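Local atomic coordinates of glutathione transferase lambda1 (Populus trichocarpa, PDB entry 4PQH), a protein that binds glutathione and probably transfers it to electrophilic substrates or exchanges it through a thiol-transferase reaction, as a monomeric plant enzyme of the Lambda class. Residues A[28-33]-A[80-85]; A[71-76]-A[86-91]; A[39-44]-A[91-96]. One frame throughout, in Å; residues are numbered along the deposited sequence.

Contact 1 of 3, residues A[28-33]-A[80-85]; sequences TRLYIS and PSLEHN
In the four-stranded sheet of the thioredoxin-like domain, Arg29 and Tyr31 on strand 28-32 face Glu83 and Ser81 on the antiparallel strand 81-84. Arg29 and Glu83 form a hydrogen-bonded pair, Glu83 N reaching Arg29 O at 2.8 Å, and Tyr31 with Ser81 form the next. On the face that carries them, Arg29 and Tyr31 both reach Glu83, whose chain runs extended with CG anti to the backbone N (chi1 175°). Glu83 OE1 accepts a hydrogen bond from Tyr31 OH at 2.7 Å, with ring and carboxylate only 13° from coplanar. In one of its two conformers Arg29 puts NH1 3.1 Å from Glu83 OE2, a salt bridge whose hydrogen bond is weak; Asp25 also pairs with this arginine. On the other face Leu82 CD1 lies 4.2 Å from Leu30 CB, where leucines suit the apolar cover given by helices 37-48 and 92-102. Farther along the pair, Thr28 OG1 is hydrogen-bonded to His84 ND1 at the imidazole edge, 2.9 Å away. The two faces thus differ in chemistry: the buried carboxylate of Glu83 is held by Tyr31 OH and Phe24 N, one at each oxygen, and the arginine, in this conformer, would probably add to the hold.

Contact 2 of 3, residues A[71-76]-A[86-91]; sequences EKVYPP and NEVKGE. With GSH (glutathione), chain C.
Tyr74, which follows helix 67-73, reaches across Val88 to Gly90 on the edge strand 87-90. Its CG stands anti to the backbone N (chi1 -171°), a placement from which the ring can extend past Val88 to Gly90. Tyr74 CB lies 4.1 Å from Val88 CG1, and Tyr74 CD1 comes closer to the same methyl, at 3.8 Å. Farther out, Tyr74 CE1 passes 3.9 Å from Gly90 N, and CZ nears Gly90 CA. The hydroxyl at the tip touches that carbon, Tyr74 OH to Gly90 CA being 3.3 Å; a side chain at this position would run into the phenol oxygen, so glycine suits the place. Pro76 CD sits over the centre of one ring face, 3.5 Å above it, so the turn after the helix folds back on its own tyrosine. Val88, branched at CB, sets CG2 3.4 Å from Val73 O and CG1 4.3 Å from Val73 CG1. An alanine in place of Tyr74 would probably open a gap between Pro76 and Gly90 and leave Val88 CG1 without its aromatic neighbour. Beyond the glycine, Glu91 OE2 accepts a hydrogen bond from N1 of glutathione. The tyrosine therefore lies between the turn after helix 67-73 and edge strand 87-90, also touching Ser81 on strand 81-84 and Tyr69 on its own helix, while Val88 reaches Ser81 and Glu83.

Contact 3 of 3, residues A[39-44]-A[91-96]; sequences AQRVWI and ESLDLI. With GSH (glutathione), chain C.
Segments 39-44 and 92-96, parts of helices 37-48 and 92-102, run almost parallel, their axes 6° apart in direction and 8.8 Å apart at closest approach, with Val42 and Ile96 the nearest CA pair. Between them Arg41 stretches along an extended chain from CG to NE and presents NH1 to Ser92 OG at 2.9 Å. The acceptor lies in the guanidinium plane and the N-H...O angle is 151°. Over one face of that guanidinium lies Leu93 CD2, 3.7 Å above the plane and offset toward the rim, so an apolar methyl covers the flat group while its edge serves polar partners. Arg41 NE is hydrogen-bonded to Ala174 O on helix 170-190, which ties the arginine to the C-terminal helices. With chi1 at 63°, Ser92 OG stands where it can accept from Arg41 and give a 2.7 Å hydrogen bond to glutathione O11, a double role that suits a small hydroxyl. Ser92 N adds a 2.9 Å hydrogen bond to glutathione O12. The nearby arginine charge is likely to favour the carboxylate, and the serine links the two by hydrogen bonds. Elsewhere along the pair, branched Val42 sets CG2 4.0 Å from Leu95 CB, and Ile96 CG2 packs 3.5 Å from Arg41 O. Glu91 holds the N-cap position just before the second helix, and the ligand carboxylate meets the first turn of that helix. This is the glutathione site of the GST fold, in which the gamma-glutamyl end of the tripeptide is bound at the start of a helix of the thioredoxin-like domain.

Contacts 1 and 3 are buried, whereas contact 2 lies at the surface. Strand 81-84 of contact 1 has strand 87-90 of contact 2 as its neighbour, probably hydrogen-bonded through Leu82 N and Lys89 O, and Tyr31 also packs on Val73. The apolar face of contact 1 lies against the helices of contact 3, where Leu30 and Pro80 meet Val42. Contacts 2 and 3 share Glu91, where the edge strand gives way to the helix, and both reach glutathione. Chemistry follows place: strand pairing with a charged cluster in the sheet, apolar and aromatic packing without hydrogen bonds between the segments at the edge, and apolar packing between the helices with an arginine-serine bond beside the ligand.

Contact 1 of 3, residues A[28-33]-A[80-85]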
loop_
_atom_site.group_PDB
_atom_site.type_symbol
_atom_site.label_atom_id
_atom_site.label_comp_id
_atom_site.label_asym_id
_atom_site.label_seq_id
_atom_site.Cartn_x
_atom_site.Cartn_y
_atom_site.Cartn_z
ATOM N N THR A 28 -1.766 -14.000 14.027
ATOM C CA THR A 28 -1.233 -12.825 13.353
ATOM C C THR A 28 -2.376 -11.893 12.949
ATOM O O THR A 28 -3.335 -12.316 12.302
ATOM C CB THR A 28 -0.390 -13.220 12.130
ATOM O OG1 THR A 28 0.692 -14.056 12.562
ATOM C CG2 THR A 28 0.172 -11.987 11.443
ATOM N N ARG A 29 -2.286 -10.629 13.357
ATOM C CA ARG A 29 -3.321 -9.649 13.048
ATOM C C ARG A 29 -2.743 -8.437 12.342
ATOM O O ARG A 29 -1.716 -7.900 12.754
ATOM C CB ARG A 29 -4.036 -9.206 14.324
ATOM C CG ARG A 29 -4.786 -10.324 15.012
ATOM C CD ARG A 29 -5.470 -9.860 16.288
ATOM N NE ARG A 29 -6.211 -10.965 16.883
ATOM C CZ ARG A 29 -5.663 -11.899 17.652
ATOM N NH1 ARG A 29 -4.364 -11.859 17.932
ATOM N NH2 ARG A 29 -6.410 -12.876 18.140
ATOM N N LEU A 30 -3.412 -8.014 11.274
ATOM C CA LEU A 30 -3.046 -6.808 10.556
ATOM C C LEU A 30 -4.105 -5.748 10.830
ATOM O O LEU A 30 -5.250 -5.869 10.388
ATOM C CB LEU A 30 -2.955 -7.095 9.061
ATOM C CG LEU A 30 -2.771 -5.882 8.151
ATOM C CD1 LEU A 30 -1.492 -5.129 8.484
ATOM C CD2 LEU A 30 -2.801 -6.295 6.688
ATOM N N TYR A 31 -3.728 -4.713 11.573
ATOM C CA TYR A 31 -4.675 -3.660 11.927
ATOM C C TYR A 31 -4.710 -2.613 10.831
ATOM O O TYR A 31 -3.676 -2.059 10.451
ATOM C CB TYR A 31 -4.321 -3.031 13.275
ATOM C CG TYR A 31 -4.415 -4.020 14.413
ATOM C CD1 TYR A 31 -3.367 -4.894 14.685
ATOM C CD2 TYR A 31 -5.558 -4.104 15.201
ATOM C CE1 TYR A 31 -3.446 -5.811 15.702
ATOM C CE2 TYR A 31 -5.644 -5.028 16.241
ATOM C CZ TYR A 31 -4.578 -5.875 16.484
ATOM O OH TYR A 31 -4.635 -6.804 17.499
ATOM N N ILE A 32 -5.906 -2.365 10.305
ATOM C CA ILE A 32 -6.071 -1.478 9.171
ATOM C C ILE A 32 -7.268 -0.557 9.355
ATOM O O ILE A 32 -8.065 -0.707 10.280
ATOM C CB ILE A 32 -6.308 -2.266 7.848
ATOM C CG1 ILE A 32 -7.667 -2.971 7.875
ATOM C CG2 ILE A 32 -5.196 -3.273 7.584
ATOM C CD1 ILE A 32 -8.068 -3.571 6.531
ATOM N N SER A 33 -7.362 0.410 8.456
ATOM C CA SER A 33 -8.611 1.085 8.163
ATOM C C SER A 33 -8.896 0.714 6.721
ATOM O O SER A 33 -7.974 0.694 5.905
ATOM C CB SER A 33 -8.456 2.599 8.300
ATOM O OG SER A 33 -9.505 3.279 7.636
ATOM N N PRO A 80 -1.224 1.276 9.220
ATOM C CA PRO A 80 -1.301 -0.112 9.688
ATOM C C PRO A 80 -0.322 -0.441 10.800
ATOM O O PRO A 80 0.696 0.227 10.979
ATOM C CB PRO A 80 -0.904 -0.910 8.446
ATOM C CG PRO A 80 0.071 -0.012 7.756
ATOM C CD PRO A 80 -0.465 1.386 7.961
ATOM N N SER A 81 -0.643 -1.496 11.533
ATOM C CA SER A 81 0.323 -2.153 12.394
ATOM C C SER A 81 0.112 -3.660 12.268
ATOM O O SER A 81 -0.989 -4.120 11.942
ATOM C CB SER A 81 0.203 -1.679 13.845
ATOM O OG SER A 81 -1.004 -2.108 14.446
ATOM N N LEU A 82 1.176 -4.414 12.514
ATOM C CA LEU A 82 1.150 -5.859 12.367
ATOM C C LEU A 82 1.553 -6.496 13.680
ATOM O O LEU A 82 2.638 -6.223 14.201
ATOM C CB LEU A 82 2.111 -6.306 11.266
ATOM C CG LEU A 82 2.166 -7.815 11.010
ATOM C CD1 LEU A 82 0.863 -8.304 10.388
ATOM C CD2 LEU A 82 3.361 -8.168 10.141
ATOM N N GLU A 83 0.661 -7.330 14.208
ATOM C CA GLU A 83 0.908 -8.122 15.400
ATOM C C GLU A 83 1.338 -9.504 14.939
ATOM O O GLU A 83 0.566 -10.227 14.302
ATOM C CB GLU A 83 -0.379 -8.217 16.214
ATOM C CG GLU A 83 -0.310 -9.105 17.432
ATOM C CD GLU A 83 -1.683 -9.357 18.026
ATOM O OE1 GLU A 83 -2.622 -8.613 17.675
ATOM O OE2 GLU A 83 -1.829 -10.300 18.831
ATOM N N HIS A 84 2.579 -9.864 15.250
ATOM C CA HIS A 84 3.140 -11.128 14.798
ATOM C C HIS A 84 4.272 -11.516 15.735
ATOM O O HIS A 84 5.137 -10.696 16.037
ATOM C CB HIS A 84 3.661 -10.991 13.361
ATOM C CG HIS A 84 4.232 -12.257 12.799
ATOM N ND1 HIS A 84 3.482 -13.405 12.642
ATOM C CD2 HIS A 84 5.473 -12.555 12.355
ATOM C CE1 HIS A 84 4.241 -14.356 12.129
ATOM N NE2 HIS A 84 5.455 -13.869 11.946
ATOM N N ASN A 85 4.252 -12.761 16.204
ATOM C CA ASN A 85 5.302 -13.285 17.077
ATOM C C ASN A 85 5.643 -12.378 18.257
ATOM O O ASN A 85 6.812 -12.052 18.478
ATOM C CB ASN A 85 6.575 -13.586 16.278
ATOM C CG ASN A 85 6.409 -14.756 15.332
ATOM O OD1 ASN A 85 5.511 -15.583 15.496
ATOM N ND2 ASN A 85 7.283 -14.837 14.338
#

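Contact 2 of 3, residues A[71-76]-A[86-91]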
loop_
_atom_site.group_PDB
_atom_site.type_symbol
_atom_site.label_atom_id
_atom_site.label_comp_id
_atom_site.label_asym_id
_atom_site.label_seq_id
_atom_site.Cartn_x
_atom_site.Cartn_y
_atom_site.Cartn_z
ATOM N N GLU A 71 -3.885 1.765 23.544
ATOM C CA GLU A 71 -3.554 1.320 24.893
ATOM C C GLU A 71 -2.991 -0.100 24.964
ATOM O O GLU A 71 -2.140 -0.388 25.804
ATOM C CB GLU A 71 -4.772 1.465 25.813
ATOM C CG GLU A 71 -5.220 2.912 26.010
ATOM C CD GLU A 71 -6.517 3.038 26.795
ATOM O OE1 GLU A 71 -7.081 1.997 27.196
ATOM O OE2 GLU A 71 -6.973 4.182 27.009
ATOM N N LYS A 72 -3.452 -0.985 24.086
ATOM C CA LYS A 72 -3.083 -2.397 24.197
ATOM C C LYS A 72 -2.360 -2.960 22.981
ATOM O O LYS A 72 -1.687 -3.986 23.075
ATOM C CB LYS A 72 -4.322 -3.245 24.476
ATOM C CG LYS A 72 -5.007 -2.914 25.784
ATOM C CD LYS A 72 -6.351 -3.604 25.878
ATOM C CE LYS A 72 -6.245 -5.051 25.438
ATOM N NZ LYS A 72 -7.445 -5.835 25.826
ATOM N N VAL A 73 -2.507 -2.299 21.841
ATOM C CA VAL A 73 -1.974 -2.837 20.596
ATOM C C VAL A 73 -0.808 -2.024 20.047
ATOM O O VAL A 73 0.302 -2.537 19.903
ATOM C CB VAL A 73 -3.066 -2.936 19.519
ATOM C CG1 VAL A 73 -2.481 -3.483 18.233
ATOM C CG2 VAL A 73 -4.208 -3.816 19.999
ATOM N N TYR A 74 -1.059 -0.754 19.749
ATOM C CA TYR A 74 -0.079 0.066 19.045
ATOM C C TYR A 74 -0.114 1.519 19.538
ATOM O O TYR A 74 -0.921 2.328 19.076
ATOM C CB TYR A 74 -0.323 -0.032 17.531
ATOM C CG TYR A 74 0.739 0.605 16.663
ATOM C CD1 TYR A 74 2.059 0.173 16.711
ATOM C CD2 TYR A 74 0.415 1.619 15.775
ATOM C CE1 TYR A 74 3.029 0.753 15.916
ATOM C CE2 TYR A 74 1.379 2.202 14.972
ATOM C CZ TYR A 74 2.683 1.766 15.048
ATOM O OH TYR A 74 3.640 2.354 14.259
ATOM N N PRO A 75 0.767 1.847 20.497
ATOM C CA PRO A 75 0.839 3.192 21.087
ATOM C C PRO A 75 0.937 4.381 20.107
ATOM O O PRO A 75 0.317 5.405 20.394
ATOM C CB PRO A 75 2.075 3.109 21.988
ATOM C CG PRO A 75 2.105 1.681 22.412
ATOM C CD PRO A 75 1.669 0.904 21.187
ATOM N N PRO A 76 1.688 4.269 18.987
ATOM C CA PRO A 76 1.695 5.417 18.064
ATOM C C PRO A 76 0.316 5.756 17.479
ATOM O O PRO A 76 0.149 6.828 16.881
ATOM C CB PRO A 76 2.650 4.965 16.952
ATOM C CG PRO A 76 3.555 3.984 17.625
ATOM C CD PRO A 76 2.672 3.246 18.583
ATOM N N ASN A 86 4.617 -11.964 18.995
ATOM C CA ASN A 86 4.792 -11.176 20.215
ATOM C C ASN A 86 5.460 -9.819 20.004
ATOM O O ASN A 86 6.165 -9.313 20.877
ATOM C CB ASN A 86 5.549 -11.984 21.274
ATOM C CG ASN A 86 4.905 -13.326 21.548
ATOM O OD1 ASN A 86 3.691 -13.420 21.729
ATOM N ND2 ASN A 86 5.717 -14.378 21.566
ATOM N N GLU A 87 5.238 -9.235 18.835
ATOM C CA GLU A 87 5.697 -7.884 18.570
ATOM C C GLU A 87 4.644 -7.217 17.707
ATOM O O GLU A 87 4.081 -7.848 16.817
ATOM C CB GLU A 87 7.055 -7.897 17.855
ATOM C CG GLU A 87 7.656 -6.510 17.617
ATOM C CD GLU A 87 8.993 -6.557 16.886
ATOM O OE1 GLU A 87 9.614 -7.641 16.836
ATOM O OE2 GLU A 87 9.421 -5.505 16.358
ATOM N N VAL A 88 4.349 -5.954 17.995
ATOM C CA VAL A 88 3.530 -5.157 17.103
ATOM C C VAL A 88 4.450 -4.155 16.428
ATOM O O VAL A 88 5.199 -3.434 17.093
ATOM C CB VAL A 88 2.389 -4.428 17.825
ATOM C CG1 VAL A 88 1.599 -3.592 16.830
ATOM C CG2 VAL A 88 1.472 -5.422 18.518
ATOM N N LYS A 89 4.404 -4.131 15.102
ATOM C CA LYS A 89 5.291 -3.292 14.319
ATOM C C LYS A 89 4.460 -2.394 13.424
ATOM O O LYS A 89 3.406 -2.800 12.939
ATOM C CB LYS A 89 6.190 -4.162 13.445
ATOM C CG LYS A 89 6.769 -5.369 14.158
ATOM C CD LYS A 89 6.868 -6.545 13.213
ATOM C CE LYS A 89 7.543 -6.138 11.918
ATOM N NZ LYS A 89 8.905 -5.588 12.163
ATOM N N GLY A 90 4.945 -1.182 13.189
ATOM C CA GLY A 90 4.269 -0.265 12.291
ATOM C C GLY A 90 5.121 0.101 11.092
ATOM O O GLY A 90 6.149 -0.532 10.840
ATOM N N GLU A 91 4.678 1.135 10.378
ATOM C CA GLU A 91 5.313 1.677 9.172
ATOM C C GLU A 91 5.078 0.807 7.941
ATOM O O GLU A 91 5.698 -0.244 7.770
ATOM C CB GLU A 91 6.804 1.985 9.367
ATOM C CG GLU A 91 7.078 3.162 10.301
ATOM C CD GLU A 91 6.445 4.465 9.826
ATOM O OE1 GLU A 91 6.314 5.384 10.656
ATOM O OE2 GLU A 91 6.085 4.581 8.633
HETATM N N1 GSH C . 4.128 6.505 7.934
HETATM C CA1 GSH C . 2.964 5.705 8.266
HETATM C C1 GSH C . 3.019 4.475 7.408
HETATM O O11 GSH C . 3.673 4.510 6.344
HETATM O O12 GSH C . 2.441 3.432 7.765
HETATM C CB1 GSH C . 1.679 6.495 8.004
HETATM C CG1 GSH C . 0.433 5.823 8.578
HETATM C CD1 GSH C . -0.731 6.790 8.547
HETATM O OE1 GSH C . -0.482 8.154 8.300
HETATM N N2 GSH C . -1.963 6.320 8.759
HETATM C CA2 GSH C . -3.042 7.276 8.980
HETATM C C2 GSH C . -3.570 7.195 10.377
HETATM O O2 GSH C . -3.518 5.984 11.082
HETATM C CB2 GSH C . -4.212 7.039 8.038
HETATM S SG2 GSH C . -3.913 7.554 6.327
HETATM N N3 GSH C . -4.091 8.296 10.913
HETATM C CA3 GSH C . -4.684 8.230 12.235
HETATM C C3 GSH C . -4.062 9.231 13.176
HETATM O O31 GSH C . -4.533 9.394 14.322
HETATM O O32 GSH C . -3.063 9.899 12.829
#

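Contact 3 of 3, residues A[39-44]-A[91-96]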
loop_
_atom_site.group_PDB
_atom_site.type_symbol
_atom_site.label_atom_id
_atom_site.label_comp_id
_atom_site.label_asym_id
_atom_site.label_seq_id
_atom_site.Cartn_x
_atom_site.Cartn_y
_atom_site.Cartn_z
ATOM N N ALA A 39 -2.281 1.438 4.883
ATOM C CA ALA A 39 -2.718 0.111 5.302
ATOM C C ALA A 39 -2.988 -0.783 4.092
ATOM O O ALA A 39 -2.709 -1.988 4.116
ATOM C CB ALA A 39 -3.956 0.213 6.194
ATOM N N GLN A 40 -3.519 -0.191 3.025
ATOM C CA GLN A 40 -3.789 -0.948 1.811
ATOM C C GLN A 40 -2.517 -1.567 1.247
ATOM O O GLN A 40 -2.559 -2.681 0.736
ATOM C CB GLN A 40 -4.459 -0.066 0.761
ATOM C CG GLN A 40 -5.097 -0.855 -0.374
ATOM C CD GLN A 40 -5.598 0.038 -1.492
ATOM O OE1 GLN A 40 -5.515 1.270 -1.399
ATOM N NE2 GLN A 40 -6.133 -0.569 -2.547
ATOM N N ARG A 41 -1.386 -0.868 1.339
ATOM C CA ARG A 41 -0.101 -1.447 0.920
ATOM C C ARG A 41 0.121 -2.809 1.542
ATOM O O ARG A 41 0.533 -3.760 0.871
ATOM C CB ARG A 41 1.055 -0.554 1.370
ATOM C CG ARG A 41 1.222 0.742 0.598
ATOM C CD ARG A 41 2.399 1.526 1.173
ATOM N NE ARG A 41 2.823 2.639 0.322
ATOM C CZ ARG A 41 3.486 3.709 0.752
ATOM N NH1 ARG A 41 3.788 3.842 2.039
ATOM N NH2 ARG A 41 3.847 4.645 -0.112
ATOM N N VAL A 42 -0.158 -2.904 2.831
ATOM C CA VAL A 42 0.146 -4.112 3.583
ATOM C C VAL A 42 -0.903 -5.189 3.317
ATOM O O VAL A 42 -0.592 -6.377 3.203
ATOM C CB VAL A 42 0.262 -3.807 5.101
ATOM C CG1 VAL A 42 0.864 -4.990 5.824
ATOM C CG2 VAL A 42 1.146 -2.577 5.324
ATOM N N TRP A 43 -2.149 -4.757 3.187
ATOM C CA TRP A 43 -3.245 -5.642 2.831
ATOM C C TRP A 43 -2.989 -6.288 1.453
ATOM O O TRP A 43 -3.182 -7.501 1.271
ATOM C CB TRP A 43 -4.534 -4.829 2.841
ATOM C CG TRP A 43 -5.801 -5.562 2.553
ATOM C CD1 TRP A 43 -5.971 -6.902 2.341
ATOM C CD2 TRP A 43 -7.098 -4.969 2.446
ATOM N NE1 TRP A 43 -7.306 -7.174 2.110
ATOM C CE2 TRP A 43 -8.013 -6.001 2.168
ATOM C CE3 TRP A 43 -7.574 -3.659 2.568
ATOM C CZ2 TRP A 43 -9.379 -5.763 1.997
ATOM C CZ3 TRP A 43 -8.930 -3.423 2.397
ATOM C CH2 TRP A 43 -9.815 -4.470 2.116
ATOM N N ILE A 44 -2.550 -5.488 0.482
ATOM C CA ILE A 44 -2.197 -6.014 -0.841
ATOM C C ILE A 44 -1.082 -7.044 -0.719
ATOM O O ILE A 44 -1.132 -8.097 -1.360
ATOM C CB ILE A 44 -1.744 -4.902 -1.814
ATOM C CG1 ILE A 44 -2.881 -3.921 -2.103
ATOM C CG2 ILE A 44 -1.259 -5.535 -3.120
ATOM C CD1 ILE A 44 -2.385 -2.582 -2.614
ATOM N N GLU A 91 4.678 1.135 10.378
ATOM C CA GLU A 91 5.313 1.677 9.172
ATOM C C GLU A 91 5.078 0.807 7.941
ATOM O O GLU A 91 5.698 -0.244 7.770
ATOM C CB GLU A 91 6.804 1.985 9.367
ATOM C CG GLU A 91 7.078 3.162 10.301
ATOM C CD GLU A 91 6.445 4.465 9.826
ATOM O OE1 GLU A 91 6.314 5.384 10.656
ATOM O OE2 GLU A 91 6.085 4.581 8.633
ATOM N N SER A 92 4.170 1.258 7.083
ATOM C CA SER A 92 3.742 0.477 5.918
ATOM C C SER A 92 4.876 -0.078 5.053
ATOM O O SER A 92 4.835 -1.245 4.652
ATOM C CB SER A 92 2.766 1.297 5.070
ATOM O OG SER A 92 3.383 2.462 4.537
ATOM N N LEU A 93 5.874 0.742 4.745
ATOM C CA LEU A 93 6.990 0.281 3.916
ATOM C C LEU A 93 7.833 -0.778 4.613
ATOM O O LEU A 93 8.277 -1.739 3.984
ATOM C CB LEU A 93 7.864 1.452 3.468
ATOM C CG LEU A 93 7.181 2.422 2.506
ATOM C CD1 LEU A 93 8.120 3.568 2.177
ATOM C CD2 LEU A 93 6.748 1.683 1.236
ATOM N N ASP A 94 8.060 -0.600 5.910
ATOM C CA ASP A 94 8.747 -1.613 6.697
ATOM C C ASP A 94 7.933 -2.901 6.696
ATOM O O ASP A 94 8.486 -3.995 6.546
ATOM C CB ASP A 94 8.965 -1.142 8.137
ATOM C CG ASP A 94 10.022 -0.068 8.246
ATOM O OD1 ASP A 94 10.773 0.134 7.267
ATOM O OD2 ASP A 94 10.111 0.565 9.318
ATOM N N LEU A 95 6.619 -2.769 6.846
ATOM C CA LEU A 95 5.738 -3.926 6.973
ATOM C C LEU A 95 5.611 -4.755 5.704
ATOM O O LEU A 95 5.554 -5.979 5.780
ATOM C CB LEU A 95 4.349 -3.502 7.444
ATOM C CG LEU A 95 4.264 -3.018 8.889
ATOM C CD1 LEU A 95 2.814 -2.744 9.238
ATOM C CD2 LEU A 95 4.855 -4.082 9.795
ATOM N N ILE A 96 5.535 -4.112 4.545
ATOM C CA ILE A 96 5.456 -4.896 3.317
ATOM C C ILE A 96 6.755 -5.688 3.121
ATOM O O ILE A 96 6.718 -6.848 2.699
ATOM C CB ILE A 96 5.053 -4.055 2.078
ATOM C CG1 ILE A 96 6.160 -3.080 1.673
ATOM C CG2 ILE A 96 3.717 -3.350 2.326
ATOM C CD1 ILE A 96 5.779 -2.188 0.487
HETATM N N1 GSH C . 4.128 6.505 7.934
HETATM C CA1 GSH C . 2.964 5.705 8.266
HETATM C C1 GSH C . 3.019 4.475 7.408
HETATM O O11 GSH C . 3.673 4.510 6.344
HETATM O O12 GSH C . 2.441 3.432 7.765
HETATM C CB1 GSH C . 1.679 6.495 8.004
HETATM C CG1 GSH C . 0.433 5.823 8.578
HETATM C CD1 GSH C . -0.731 6.790 8.547
HETATM O OE1 GSH C . -0.482 8.154 8.300
HETATM N N2 GSH C . -1.963 6.320 8.759
HETATM C CA2 GSH C . -3.042 7.276 8.980
HETATM C C2 GSH C . -3.570 7.195 10.377
HETATM O O2 GSH C . -3.518 5.984 11.082
HETATM C CB2 GSH C . -4.212 7.039 8.038
HETATM S SG2 GSH C . -3.913 7.554 6.327
HETATM N N3 GSH C . -4.091 8.296 10.913
HETATM C CA3 GSH C . -4.684 8.230 12.235
HETATM C C3 GSH C . -4.062 9.231 13.176
HETATM O O31 GSH C . -4.533 9.394 14.322
HETATM O O32 GSH C . -3.063 9.899 12.829
#